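Local coordinates for Ras-related protein Rab-7L1 (Homo sapiens, PDB 6HH2) that binds and hydrolyses GTP as a Rab-family switch in vesicle trafficking, maintains endosome-trans-Golgi network integrity, and recruits the kinase LRRK2 to the Golgi and stimulates it, at residues 87-93 / 123-129; 18-24 / 66-72; 25-30 / 159-165; 102-106 / 145-151. The protein carries 4 engineered substitutions. All coordinates share one frame. Residue numbers count along the deposited sequence, not the author numbering.

Interaction 1: residues 87-93 / 123-129; sequences AVIMFDV and ALLLANK. Engineered in segment 87-93: Ala87 (natural residue Cys). Engineered in segment 123-129: Ala123 (natural residue Cys). With GDP (guanosine-5'-diphosphate), chain B.
Six backbone hydrogen bonds join segments 87-93 and 123-129. Leu124 N to Ala87 O, Ile89 N to Leu124 O, Leu126 N to Ile89 O and Asn128 N to Phe91 O are 2.9 Å long; Phe91 N to Leu126 O and Val93 N, just past its strand, to Asn128 O are 3.0 Å. This ladder defines parallel extended strands, in register from Ala87-Ala123 to Asp92-Asn128, with axes 4.7 Å apart at 23°; Lys129 then turns to phi/psi 65/32. Asp92 OD1 is hydrogen-bonded to Thr94, while Asp92 OD2 and Lys129 NZ form a long salt bridge of 3.7 Å, bridged by a water 2.6 Å from Asp92 OD2 and 2.9 Å from Lys129 NZ. Lys129 NZ also bonds to Ala20 O and, at 3.1 Å, to GDP O4'. Asn128 and Lys129 belong to the NKxD guanine-specificity motif of Ras-like GTPases, in a parallel beta-alpha-beta crossover through helix 96-112. Asn128 ND2 lies 3.2 Å from GDP N7, and its side chain is held by Val21, Thr157 and Val159. On one face, Val88 CG1 meets Leu126 CD1 at 3.5 Å. On the other lie the engineered Ala87 and Ala123, Ile89, Leu125, Phe91 and Ala127. Phe91 (chi1 p) swings toward the neighbouring strand: Ala127 CA sits over its ring face, 3.9 Å from the centroid (CH-pi), and Leu125 CD1 at the edge, 3.7 Å from Phe91 CD1.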
# COMPACT_ATOMS: atom_id res chain seq x y z
N ALA A 87 -0.51 -2.78 4.82
CA ALA A 87 0.54 -2.09 4.09
C ALA A 87 0.56 -2.53 2.65
O ALA A 87 0.34 -3.72 2.34
CB ALA A 87 1.91 -2.40 4.70
N VAL A 88 0.76 -1.56 1.76
CA VAL A 88 1.01 -1.78 0.35
C VAL A 88 2.48 -1.50 0.16
O VAL A 88 2.93 -0.36 0.44
CB VAL A 88 0.21 -0.81 -0.49
CG1 VAL A 88 0.54 -0.95 -1.98
CG2 VAL A 88 -1.31 -1.06 -0.32
N ILE A 89 3.29 -2.50 -0.16
CA ILE A 89 4.73 -2.38 -0.34
C ILE A 89 5.03 -2.41 -1.83
O ILE A 89 4.74 -3.43 -2.49
CB ILE A 89 5.50 -3.46 0.43
CG1 ILE A 89 5.10 -3.38 1.92
CG2 ILE A 89 7.02 -3.27 0.20
CD1 ILE A 89 5.91 -4.29 2.86
N MET A 90 5.49 -1.30 -2.38
CA MET A 90 5.67 -1.14 -3.81
C MET A 90 7.11 -1.23 -4.20
O MET A 90 7.97 -0.75 -3.46
CB MET A 90 5.12 0.21 -4.30
CG MET A 90 3.65 0.40 -4.00
SD MET A 90 2.98 1.94 -4.69
CE MET A 90 3.76 2.03 -6.34
N PHE A 91 7.37 -1.87 -5.32
CA PHE A 91 8.67 -1.84 -5.96
C PHE A 91 8.51 -1.56 -7.45
O PHE A 91 7.41 -1.62 -8.02
CB PHE A 91 9.54 -3.06 -5.62
CG PHE A 91 9.15 -4.32 -6.32
CD1 PHE A 91 8.11 -5.14 -5.81
CD2 PHE A 91 9.80 -4.69 -7.51
CE1 PHE A 91 7.74 -6.30 -6.49
CE2 PHE A 91 9.45 -5.87 -8.18
CZ PHE A 91 8.44 -6.68 -7.66
N ASP A 92 9.62 -1.21 -8.09
CA ASP A 92 9.69 -1.00 -9.54
C ASP A 92 10.28 -2.25 -10.18
O ASP A 92 11.43 -2.62 -9.89
CB ASP A 92 10.59 0.24 -9.73
CG ASP A 92 10.91 0.57 -11.20
OD1 ASP A 92 10.60 -0.20 -12.12
OD2 ASP A 92 11.58 1.63 -11.38
N VAL A 93 9.47 -2.94 -11.02
CA VAL A 93 9.96 -4.17 -11.66
C VAL A 93 11.27 -4.04 -12.44
O VAL A 93 11.96 -5.03 -12.67
CB VAL A 93 8.91 -4.84 -12.58
CG1 VAL A 93 7.76 -5.36 -11.78
CG2 VAL A 93 8.46 -3.88 -13.71
N ALA A 123 -0.08 -7.47 4.10
CA ALA A 123 0.93 -6.78 3.31
C ALA A 123 0.81 -7.23 1.86
O ALA A 123 0.90 -8.45 1.58
CB ALA A 123 2.33 -7.07 3.83
N LEU A 124 0.48 -6.28 0.97
CA LEU A 124 0.27 -6.53 -0.45
C LEU A 124 1.48 -5.99 -1.20
O LEU A 124 1.81 -4.80 -1.06
CB LEU A 124 -1.00 -5.81 -0.89
CG LEU A 124 -1.21 -5.82 -2.39
CD1 LEU A 124 -1.34 -7.29 -2.96
CD2 LEU A 124 -2.47 -5.01 -2.70
N LEU A 125 2.20 -6.85 -1.89
CA LEU A 125 3.38 -6.47 -2.66
C LEU A 125 2.96 -6.10 -4.08
O LEU A 125 2.35 -6.93 -4.77
CB LEU A 125 4.36 -7.63 -2.64
CG LEU A 125 5.67 -7.43 -3.42
CD1 LEU A 125 6.57 -6.38 -2.73
CD2 LEU A 125 6.46 -8.78 -3.54
N LEU A 126 3.23 -4.86 -4.51
CA LEU A 126 2.89 -4.40 -5.85
C LEU A 126 4.16 -4.29 -6.70
O LEU A 126 5.05 -3.47 -6.39
CB LEU A 126 2.16 -3.07 -5.84
CG LEU A 126 0.82 -3.04 -5.09
CD1 LEU A 126 0.15 -1.73 -5.40
CD2 LEU A 126 -0.11 -4.16 -5.54
N ALA A 127 4.22 -5.09 -7.75
CA ALA A 127 5.30 -5.05 -8.74
C ALA A 127 4.86 -4.01 -9.76
O ALA A 127 4.22 -4.32 -10.78
CB ALA A 127 5.43 -6.45 -9.37
N ASN A 128 5.23 -2.77 -9.47
CA ASN A 128 4.73 -1.64 -10.25
C ASN A 128 5.63 -1.36 -11.45
O ASN A 128 6.76 -1.85 -11.55
CB ASN A 128 4.55 -0.38 -9.37
CG ASN A 128 3.74 0.70 -10.07
OD1 ASN A 128 2.73 0.41 -10.69
ND2 ASN A 128 4.21 1.96 -10.00
N LYS A 129 5.12 -0.51 -12.36
CA LYS A 129 5.75 -0.19 -13.65
C LYS A 129 5.82 -1.41 -14.57
O LYS A 129 6.75 -1.55 -15.36
CB LYS A 129 7.13 0.49 -13.52
CG LYS A 129 7.19 1.64 -12.48
CD LYS A 129 8.32 2.58 -12.82
CE LYS A 129 8.42 3.58 -11.68
NZ LYS A 129 9.53 4.60 -12.03
PB GDP B . 7.49 7.79 -5.47
O1B GDP B . 7.47 6.37 -5.03
O2B GDP B . 8.84 8.42 -5.42
O3B GDP B . 6.41 8.64 -4.83
O3A GDP B . 7.17 7.69 -7.08
PA GDP B . 6.30 8.68 -7.98
O1A GDP B . 4.82 8.43 -7.82
O2A GDP B . 6.80 10.10 -7.75
O5' GDP B . 6.70 8.22 -9.45
C5' GDP B . 8.04 8.31 -9.92
C4' GDP B . 8.03 8.35 -11.45
O4' GDP B . 7.56 7.04 -11.93
C3' GDP B . 7.03 9.36 -11.95
O3' GDP B . 7.61 9.91 -13.15
C2' GDP B . 5.81 8.52 -12.30
O2' GDP B . 5.08 9.12 -13.36
C1' GDP B . 6.46 7.25 -12.77
N9 GDP B . 5.58 6.09 -12.61
C8 GDP B . 4.82 5.79 -11.52
N7 GDP B . 4.15 4.61 -11.72
C5 GDP B . 4.52 4.17 -12.95
C6 GDP B . 4.19 3.01 -13.78
O6 GDP B . 3.37 2.16 -13.39
N1 GDP B . 4.80 2.94 -14.96
C2 GDP B . 5.66 3.84 -15.47
N2 GDP B . 6.21 3.68 -16.74
N3 GDP B . 5.97 4.95 -14.76
C4 GDP B . 5.43 5.12 -13.53
O HOH W 1 11.87 3.44 -13.27

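Interaction 2: residues 18-24 / 66-72. Engineered in segment 66-72: Leu70 (natural residue Gln). With MG (magnesium ion), chain C; GDP (guanosine-5'-diphosphate), chain B.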
# COMPACT_ATOMS: atom_id res chain seq x y z
N ASP A 18 10.62 2.07 -1.89
CA ASP A 18 11.73 2.99 -2.14
C ASP A 18 11.28 4.22 -2.93
O ASP A 18 10.20 4.28 -3.53
CB ASP A 18 12.82 2.28 -2.92
CG ASP A 18 13.61 1.29 -2.09
OD1 ASP A 18 13.34 1.10 -0.89
OD2 ASP A 18 14.53 0.70 -2.69
N ALA A 19 12.12 5.26 -2.94
CA ALA A 19 11.87 6.37 -3.84
C ALA A 19 11.71 5.89 -5.28
O ALA A 19 12.39 4.96 -5.73
CB ALA A 19 13.03 7.39 -3.75
N ALA A 20 10.81 6.57 -6.00
CA ALA A 20 10.64 6.47 -7.45
C ALA A 20 9.98 5.18 -7.89
O ALA A 20 10.09 4.82 -9.06
CB ALA A 20 11.93 6.72 -8.26
N VAL A 21 9.28 4.49 -6.99
CA VAL A 21 8.57 3.29 -7.39
C VAL A 21 7.14 3.53 -7.81
O VAL A 21 6.51 2.60 -8.35
CB VAL A 21 8.62 2.19 -6.32
CG1 VAL A 21 10.13 1.82 -6.02
CG2 VAL A 21 7.84 2.55 -5.07
N GLY A 22 6.58 4.70 -7.55
CA GLY A 22 5.20 5.03 -7.90
C GLY A 22 4.23 5.27 -6.74
O GLY A 22 3.01 5.20 -6.96
N LYS A 23 4.72 5.49 -5.51
CA LYS A 23 3.82 5.57 -4.37
C LYS A 23 2.93 6.80 -4.45
O LYS A 23 1.72 6.70 -4.24
CB LYS A 23 4.63 5.61 -3.07
CG LYS A 23 5.47 4.35 -2.90
CD LYS A 23 6.21 4.37 -1.51
CE LYS A 23 7.10 5.61 -1.29
NZ LYS A 23 8.14 5.73 -2.36
N THR A 24 3.51 8.01 -4.61
CA THR A 24 2.69 9.20 -4.67
C THR A 24 1.73 9.12 -5.84
O THR A 24 0.57 9.54 -5.72
CB THR A 24 3.59 10.43 -4.70
OG1 THR A 24 4.45 10.38 -3.55
CG2 THR A 24 2.76 11.74 -4.66
N ASP A 66 1.36 8.02 2.60
CA ASP A 66 2.57 7.87 1.76
C ASP A 66 3.81 8.18 2.62
O ASP A 66 3.92 9.26 3.21
CB ASP A 66 2.40 8.92 0.65
CG ASP A 66 3.50 8.96 -0.39
OD1 ASP A 66 4.58 8.38 -0.25
OD2 ASP A 66 3.22 9.67 -1.38
N ILE A 67 4.75 7.22 2.68
CA ILE A 67 5.93 7.44 3.53
C ILE A 67 6.76 8.62 3.06
O ILE A 67 7.51 9.20 3.86
CB ILE A 67 6.75 6.14 3.69
CG1 ILE A 67 7.88 6.32 4.70
CG2 ILE A 67 7.29 5.66 2.36
CD1 ILE A 67 8.16 5.06 5.41
N ALA A 68 6.66 8.98 1.78
CA ALA A 68 7.10 10.30 1.27
C ALA A 68 8.49 10.71 1.72
O ALA A 68 9.47 10.04 1.38
CB ALA A 68 6.02 11.34 1.53
N GLY A 69 8.61 11.81 2.49
CA GLY A 69 9.92 12.40 2.79
C GLY A 69 10.93 11.47 3.45
O GLY A 69 12.13 11.72 3.36
N LEU A 70 10.50 10.41 4.13
CA LEU A 70 11.48 9.50 4.77
C LEU A 70 11.60 8.16 4.03
O LEU A 70 12.21 7.25 4.57
CB LEU A 70 11.06 9.28 6.22
CG LEU A 70 11.19 10.49 7.13
CD1 LEU A 70 10.65 10.19 8.51
CD2 LEU A 70 12.61 10.98 7.21
N GLU A 71 11.18 8.10 2.78
CA GLU A 71 11.18 6.85 2.03
C GLU A 71 12.57 6.29 1.82
O GLU A 71 12.72 5.06 1.71
CB GLU A 71 10.44 7.02 0.70
CG GLU A 71 11.09 8.06 -0.23
CD GLU A 71 10.09 8.73 -1.15
OE1 GLU A 71 9.03 8.12 -1.47
OE2 GLU A 71 10.38 9.84 -1.64
N ARG A 72 13.60 7.12 1.74
CA ARG A 72 14.92 6.57 1.47
C ARG A 72 15.56 5.92 2.69
O ARG A 72 16.61 5.30 2.56
CB ARG A 72 15.86 7.64 0.89
CG ARG A 72 15.48 8.10 -0.51
CD ARG A 72 16.59 8.98 -1.17
NE ARG A 72 16.20 9.27 -2.55
CZ ARG A 72 16.54 8.52 -3.61
NH1 ARG A 72 17.30 7.45 -3.44
NH2 ARG A 72 16.14 8.85 -4.83
MG MG C . 6.53 10.31 -3.69
PB GDP B . 7.49 7.79 -5.47
O1B GDP B . 7.47 6.37 -5.03
O2B GDP B . 8.84 8.42 -5.42
O3B GDP B . 6.41 8.64 -4.83
O3A GDP B . 7.17 7.69 -7.08
PA GDP B . 6.30 8.68 -7.98
O1A GDP B . 4.82 8.43 -7.82
O2A GDP B . 6.80 10.10 -7.75
O5' GDP B . 6.70 8.22 -9.45
C5' GDP B . 8.04 8.31 -9.92
C4' GDP B . 8.03 8.35 -11.45
O4' GDP B . 7.56 7.04 -11.93
C3' GDP B . 7.03 9.36 -11.95
O3' GDP B . 7.61 9.91 -13.15
C2' GDP B . 5.81 8.52 -12.30
O2' GDP B . 5.08 9.12 -13.36
C1' GDP B . 6.46 7.25 -12.77
N9 GDP B . 5.58 6.09 -12.61
C8 GDP B . 4.82 5.79 -11.52
N7 GDP B . 4.15 4.61 -11.72
C5 GDP B . 4.52 4.17 -12.95
C6 GDP B . 4.19 3.01 -13.78
O6 GDP B . 3.37 2.16 -13.39
N1 GDP B . 4.80 2.94 -14.96
C2 GDP B . 5.66 3.84 -15.47
N2 GDP B . 6.21 3.68 -16.74
N3 GDP B . 5.97 4.95 -14.76
C4 GDP B . 5.43 5.12 -13.53
O HOH W 2 14.33 2.99 0.81
O HOH W 3 6.56 9.18 -1.94
O HOH W 4 8.66 10.32 -3.63
O HOH W 5 6.56 11.42 -5.39
O HOH W 6 6.61 12.11 -2.59
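Lys23 NZ is gathered into an unusually dense polar cluster: it forms a salt bridge with Glu71 OE1 (2.7 Å) while donating to GDP O1B at 2.8 Å and to Asp18 O at 2.8 Å. A second direct bond, Thr24 OG1 to Asp66 OD2 at 2.6 Å, lies beside the magnesium, which Thr24 OG1 coordinates at 2.1 Å along with GDP O3B at 2.0 Å and four waters, giving six ligands. Two of those waters carry the metal shell across the contact. Water 3 donates to Asp66 OD1 and Glu71 OE1, each at 2.7 Å; water 4 donates to Glu71 OE2 at 2.7 Å and GDP O2B at 2.6 Å. Segment 18-24 belongs to the P-loop (Walker A), whose amides wrap the phosphates, among them Lys23 N to GDP O1B at 2.9 Å; segment 66-72 starts with the DxxG motif that opens switch II. Asp66 OD1 also accepts from Ala68 N at 3.0 Å, an Asx turn. Gly22, with phi 114°, has no room for a beta carbon, which would meet the preceding carbonyl and GDP. Farther out, Ala19 CB rests over the Arg72 guanidinium face, 3.6 Å from Arg72 NH2.

Interaction 3: residues 25-30 / 159-165; sequences SLVQRY and VKENKNI. With GDP (guanosine-5'-diphosphate), chain B.
Arg29, Val159 and Ile165 carry most of the buried surface where helix 25-30 meets the irregular loop 159-165. Arg29 (chi1 t, chi2 t, chi3 near -98°) points toward the loop, and Arg29 NE donates to Val159 O at 2.8 Å. A weak second bond runs from Arg29 NH2 to Val159 O at 3.0 Å. Asn162 CB covers one face of the guanidinium. Val159 (chi1 t) fits against the first turn of the helix: Val159 CG1 lies 3.7 Å from Ser25 CB and Val159 CG2 4.0 Å from Leu26 CB, and the nearest CA pair, Leu26-Val159, is 5.9 Å apart. Ile165, starting helix 165-178, places CD1 4.3 Å from Leu26 CD1 and CG2 4.3 Å from Tyr30 CD1. Both segments reach the nucleotide: Ser25 N (2.8 Å) and Ser25 OG (2.6 Å) bond to GDP O1A, while Val159 N lies 2.9 Å from GDP O6 and Lys160 N bonds weakly to GDP O6 at 3.3 Å, as in the SAK-type guanine loop of Ras-like GTPases.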
# COMPACT_ATOMS: atom_id res chain seq x y z
N SER A 25 2.18 8.56 -6.96
CA SER A 25 1.30 8.42 -8.11
C SER A 25 0.13 7.48 -7.78
O SER A 25 -1.01 7.75 -8.18
CB SER A 25 2.09 7.86 -9.31
OG SER A 25 3.07 8.80 -9.70
N LEU A 26 0.47 6.40 -7.09
CA LEU A 26 -0.73 5.52 -6.67
C LEU A 26 -1.82 6.27 -5.73
O LEU A 26 -3.05 6.27 -5.92
CB LEU A 26 -0.21 4.27 -5.95
CG LEU A 26 -1.32 3.28 -5.62
CD1 LEU A 26 -0.77 1.81 -5.86
CD2 LEU A 26 -1.77 3.44 -4.27
N VAL A 27 -1.24 7.02 -4.77
CA VAL A 27 -2.18 7.71 -3.88
C VAL A 27 -2.97 8.77 -4.65
O VAL A 27 -4.19 8.92 -4.47
CB VAL A 27 -1.41 8.31 -2.70
CG1 VAL A 27 -2.33 9.21 -1.85
CG2 VAL A 27 -0.78 7.20 -1.87
N GLN A 28 -2.28 9.51 -5.55
CA GLN A 28 -2.99 10.52 -6.33
C GLN A 28 -4.06 9.90 -7.21
O GLN A 28 -5.12 10.50 -7.39
CB GLN A 28 -1.99 11.28 -7.19
CG GLN A 28 -1.09 12.17 -6.35
CD GLN A 28 0.04 12.79 -7.15
OE1 GLN A 28 0.50 12.24 -8.16
NE2 GLN A 28 0.48 13.96 -6.73
N ARG A 29 -3.85 8.69 -7.71
CA ARG A 29 -4.84 8.07 -8.57
C ARG A 29 -5.98 7.44 -7.79
O ARG A 29 -7.16 7.52 -8.20
CB ARG A 29 -4.16 7.04 -9.46
CG ARG A 29 -5.01 6.80 -10.71
CD ARG A 29 -4.54 5.64 -11.48
NE ARG A 29 -3.67 5.93 -12.62
CZ ARG A 29 -4.08 6.41 -13.79
NH1 ARG A 29 -5.35 6.75 -13.99
NH2 ARG A 29 -3.20 6.58 -14.77
N TYR A 30 -5.66 6.81 -6.68
CA TYR A 30 -6.63 6.00 -5.93
C TYR A 30 -7.38 6.77 -4.84
O TYR A 30 -8.53 6.40 -4.50
CB TYR A 30 -5.93 4.78 -5.32
CG TYR A 30 -6.94 3.80 -4.82
CD1 TYR A 30 -7.69 3.03 -5.73
CD2 TYR A 30 -7.17 3.64 -3.46
CE1 TYR A 30 -8.69 2.16 -5.26
CE2 TYR A 30 -8.15 2.77 -2.99
CZ TYR A 30 -8.88 2.02 -3.91
OH TYR A 30 -9.87 1.17 -3.49
N VAL A 159 0.63 1.92 -12.39
CA VAL A 159 -0.12 3.11 -12.03
C VAL A 159 -0.29 3.98 -13.26
O VAL A 159 -1.36 4.58 -13.49
CB VAL A 159 0.66 3.89 -10.92
CG1 VAL A 159 -0.07 5.18 -10.61
CG2 VAL A 159 0.72 3.02 -9.65
N LYS A 160 0.74 4.02 -14.12
CA LYS A 160 0.70 4.84 -15.33
C LYS A 160 -0.47 4.47 -16.24
O LYS A 160 -1.17 5.36 -16.74
CB LYS A 160 2.02 4.73 -16.08
CG LYS A 160 2.01 5.41 -17.45
CD LYS A 160 3.40 5.45 -18.06
CE LYS A 160 3.34 5.78 -19.54
NZ LYS A 160 4.68 5.65 -20.18
N GLU A 161 -0.68 3.18 -16.48
CA GLU A 161 -1.76 2.73 -17.36
C GLU A 161 -3.01 2.35 -16.59
O GLU A 161 -3.97 1.83 -17.19
CB GLU A 161 -1.31 1.50 -18.14
CG GLU A 161 -0.10 1.71 -19.03
CD GLU A 161 0.29 0.40 -19.74
OE1 GLU A 161 -0.07 -0.72 -19.26
OE2 GLU A 161 0.93 0.51 -20.82
N ASN A 162 -3.01 2.55 -15.27
CA ASN A 162 -4.13 2.20 -14.40
C ASN A 162 -4.48 0.72 -14.52
O ASN A 162 -5.66 0.35 -14.54
CB ASN A 162 -5.35 3.11 -14.62
CG ASN A 162 -6.28 3.16 -13.41
OD1 ASN A 162 -5.86 3.05 -12.25
ND2 ASN A 162 -7.57 3.37 -13.69
N LYS A 163 -3.46 -0.13 -14.60
CA LYS A 163 -3.62 -1.58 -14.70
C LYS A 163 -3.55 -2.19 -13.30
O LYS A 163 -2.53 -2.10 -12.62
CB LYS A 163 -2.56 -2.23 -15.59
CG LYS A 163 -2.76 -3.78 -15.77
CD LYS A 163 -1.64 -4.38 -16.60
CE LYS A 163 -1.93 -5.82 -16.98
NZ LYS A 163 -0.83 -6.32 -17.89
N ASN A 164 -4.61 -2.93 -12.94
CA ASN A 164 -4.74 -3.69 -11.70
C ASN A 164 -4.80 -2.84 -10.44
O ASN A 164 -4.84 -3.41 -9.36
CB ASN A 164 -3.62 -4.75 -11.48
CG ASN A 164 -3.80 -6.02 -12.30
OD1 ASN A 164 -4.91 -6.52 -12.51
ND2 ASN A 164 -2.68 -6.57 -12.74
N ILE A 165 -4.83 -1.50 -10.53
CA ILE A 165 -4.76 -0.69 -9.32
C ILE A 165 -6.03 -0.83 -8.50
O ILE A 165 -6.00 -1.17 -7.31
CB ILE A 165 -4.55 0.79 -9.70
CG1 ILE A 165 -3.25 0.94 -10.50
CG2 ILE A 165 -4.66 1.65 -8.44
CD1 ILE A 165 -2.03 0.53 -9.74
PB GDP B . 7.49 7.79 -5.47
O1B GDP B . 7.47 6.37 -5.03
O2B GDP B . 8.84 8.42 -5.42
O3B GDP B . 6.41 8.64 -4.83
O3A GDP B . 7.17 7.69 -7.08
PA GDP B . 6.30 8.68 -7.98
O1A GDP B . 4.82 8.43 -7.82
O2A GDP B . 6.80 10.10 -7.75
O5' GDP B . 6.70 8.22 -9.45
C5' GDP B . 8.04 8.31 -9.92
C4' GDP B . 8.03 8.35 -11.45
O4' GDP B . 7.56 7.04 -11.93
C3' GDP B . 7.03 9.36 -11.95
O3' GDP B . 7.61 9.91 -13.15
C2' GDP B . 5.81 8.52 -12.30
O2' GDP B . 5.08 9.12 -13.36
C1' GDP B . 6.46 7.25 -12.77
N9 GDP B . 5.58 6.09 -12.61
C8 GDP B . 4.82 5.79 -11.52
N7 GDP B . 4.15 4.61 -11.72
C5 GDP B . 4.52 4.17 -12.95
C6 GDP B . 4.19 3.01 -13.78
O6 GDP B . 3.37 2.16 -13.39
N1 GDP B . 4.80 2.94 -14.96
C2 GDP B . 5.66 3.84 -15.47
N2 GDP B . 6.21 3.68 -16.74
N3 GDP B . 5.97 4.95 -14.76
C4 GDP B . 5.43 5.12 -13.53

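Interaction 4: residues 102-106 / 145-151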
# COMPACT_ATOMS: atom_id res chain seq x y z
N SER A 102 12.25 -4.30 -0.70
CA SER A 102 10.91 -4.61 -0.20
C SER A 102 10.97 -5.62 0.94
O SER A 102 10.07 -5.65 1.79
CB SER A 102 10.06 -5.19 -1.34
OG SER A 102 9.93 -4.22 -2.33
N GLN A 103 12.04 -6.43 0.99
CA GLN A 103 12.23 -7.34 2.11
C GLN A 103 12.51 -6.55 3.39
O GLN A 103 12.00 -6.89 4.47
CB GLN A 103 13.37 -8.30 1.84
CG GLN A 103 13.61 -9.25 3.03
CD GLN A 103 14.77 -10.18 2.82
OE1 GLN A 103 15.88 -9.75 2.53
NE2 GLN A 103 14.51 -11.48 2.92
N ARG A 104 13.31 -5.51 3.27
CA ARG A 104 13.58 -4.68 4.46
C ARG A 104 12.32 -3.94 4.90
O ARG A 104 12.05 -3.83 6.11
CB ARG A 104 14.72 -3.69 4.17
CG ARG A 104 16.06 -4.34 3.94
CD ARG A 104 17.14 -3.22 3.74
NE ARG A 104 18.44 -3.83 3.49
CZ ARG A 104 19.45 -3.76 4.34
NH1 ARG A 104 19.30 -3.07 5.47
NH2 ARG A 104 20.61 -4.34 4.05
N TRP A 105 11.53 -3.41 3.94
CA TRP A 105 10.28 -2.79 4.32
C TRP A 105 9.39 -3.78 5.06
O TRP A 105 8.75 -3.44 6.06
CB TRP A 105 9.57 -2.26 3.08
CG TRP A 105 10.20 -1.00 2.48
CD1 TRP A 105 10.82 -0.90 1.27
CD2 TRP A 105 10.18 0.31 3.06
NE1 TRP A 105 11.20 0.44 1.05
CE2 TRP A 105 10.79 1.18 2.13
CE3 TRP A 105 9.64 0.81 4.23
CZ2 TRP A 105 10.96 2.54 2.37
CZ3 TRP A 105 9.83 2.21 4.52
CH2 TRP A 105 10.44 3.04 3.54
N LYS A 106 9.29 -5.03 4.55
CA LYS A 106 8.39 -5.98 5.21
C LYS A 106 8.88 -6.38 6.59
O LYS A 106 8.07 -6.47 7.54
CB LYS A 106 8.28 -7.23 4.31
CG LYS A 106 7.43 -8.41 4.85
CD LYS A 106 6.00 -7.96 5.12
CE LYS A 106 5.03 -9.18 5.14
NZ LYS A 106 5.48 -10.14 6.16
N PHE A 145 9.73 -14.86 -3.61
CA PHE A 145 10.05 -13.82 -2.65
C PHE A 145 8.84 -13.46 -1.79
O PHE A 145 8.95 -13.30 -0.57
CB PHE A 145 10.56 -12.60 -3.45
CG PHE A 145 10.81 -11.36 -2.66
CD1 PHE A 145 9.77 -10.49 -2.41
CD2 PHE A 145 12.11 -11.03 -2.29
CE1 PHE A 145 9.97 -9.28 -1.77
CE2 PHE A 145 12.34 -9.78 -1.64
CZ PHE A 145 11.24 -8.94 -1.37
N SER A 146 7.66 -13.35 -2.42
CA SER A 146 6.48 -13.00 -1.65
C SER A 146 6.21 -14.06 -0.59
O SER A 146 5.89 -13.73 0.57
CB SER A 146 5.35 -12.88 -2.68
OG SER A 146 4.11 -12.49 -2.08
N LYS A 147 6.28 -15.33 -0.97
CA LYS A 147 6.06 -16.41 -0.01
C LYS A 147 7.15 -16.45 1.06
O LYS A 147 6.83 -16.61 2.25
CB LYS A 147 6.01 -17.73 -0.76
CG LYS A 147 4.63 -17.88 -1.50
CD LYS A 147 4.77 -18.92 -2.53
CE LYS A 147 3.36 -19.27 -3.08
NZ LYS A 147 3.47 -20.20 -4.23
N GLU A 148 8.42 -16.32 0.68
CA GLU A 148 9.48 -16.46 1.67
C GLU A 148 9.40 -15.33 2.70
O GLU A 148 9.73 -15.55 3.88
CB GLU A 148 10.84 -16.40 0.97
CG GLU A 148 11.25 -17.71 0.28
CD GLU A 148 12.51 -17.51 -0.55
OE1 GLU A 148 13.07 -16.38 -0.47
OE2 GLU A 148 12.96 -18.45 -1.25
N ASN A 149 8.89 -14.18 2.31
CA ASN A 149 8.85 -13.02 3.21
C ASN A 149 7.50 -12.80 3.87
O ASN A 149 7.29 -11.75 4.49
CB ASN A 149 9.38 -11.75 2.50
CG ASN A 149 10.85 -11.88 2.20
OD1 ASN A 149 11.66 -11.96 3.13
ND2 ASN A 149 11.21 -12.01 0.94
N GLY A 150 6.56 -13.73 3.70
CA GLY A 150 5.33 -13.64 4.47
C GLY A 150 4.34 -12.60 4.01
O GLY A 150 3.53 -12.16 4.81
N PHE A 151 4.39 -12.21 2.74
CA PHE A 151 3.38 -11.29 2.23
C PHE A 151 2.04 -11.98 2.10
O PHE A 151 1.96 -13.21 1.90
CB PHE A 151 3.78 -10.77 0.85
CG PHE A 151 4.86 -9.73 0.90
CD1 PHE A 151 6.20 -10.10 0.88
CD2 PHE A 151 4.49 -8.40 0.91
CE1 PHE A 151 7.22 -9.10 0.93
CE2 PHE A 151 5.52 -7.39 0.98
CZ PHE A 151 6.84 -7.77 0.95
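Phe145 opens the contact: its ring turns an edge to Gln103 N, 3.5 Å from Phe145 CZ, and Phe145 CZ is also 3.9 Å from Ser102 CB. One turn later the helix gives way at Asn149, the first residue beyond it, which points toward the partner and makes two links. Asn149 OD1 accepts from Gln103 NE2 at 2.9 Å, and Asn149 O accepts from Lys106 NZ at 2.9 Å. Gly150, at phi 76°, is the C-prime residue of a Schellman motif, with Phe151 N to Ser146 O at 3.0 Å and Gly150 N to Lys147 O at 3.2 Å. Gly150 O takes a weak bond from Lys106 NZ at 3.1 Å, so the ammonium, also salt-bridged to Asp110, meets carbonyls at the helix end. Phe151 then swings back beneath the lysine: Lys106 CG lies over its ring face, 4.2 Å from the centroid (CH-pi). Helices 96-112 and 139-148 thereby meet side by side on one face of the sheet, where Ile89 and Leu125 of strands 86-92 and 123-128 pack against Phe151.

Strands 86-92 and 123-128 of interaction 1 are neighbouring interior strands of the six-stranded Ras-type sheet, and the other contacts adjoin them. Interactions 2 and 3 each have centres about 12 Å from that of interaction 1, and all three touch GDP: at the phosphates and magnesium, and around the guanine. Interactions 2 and 3 share helix 23-30, and Asn128 joins both loops, through Val21 O (ND2, 2.9 Å) and Val159 N (OD1, 3.1 Å). Interaction 4, about 10 Å from interaction 1 between centres, packs behind the same strands, away from the nucleotide; Trp105 NE1 links it to Asp18 OD1 (3.0 Å). Along the chain, interaction 2 closes before interaction 1 opens, while interaction 3 encloses interactions 1 and 4, so distant loops build one nucleotide site.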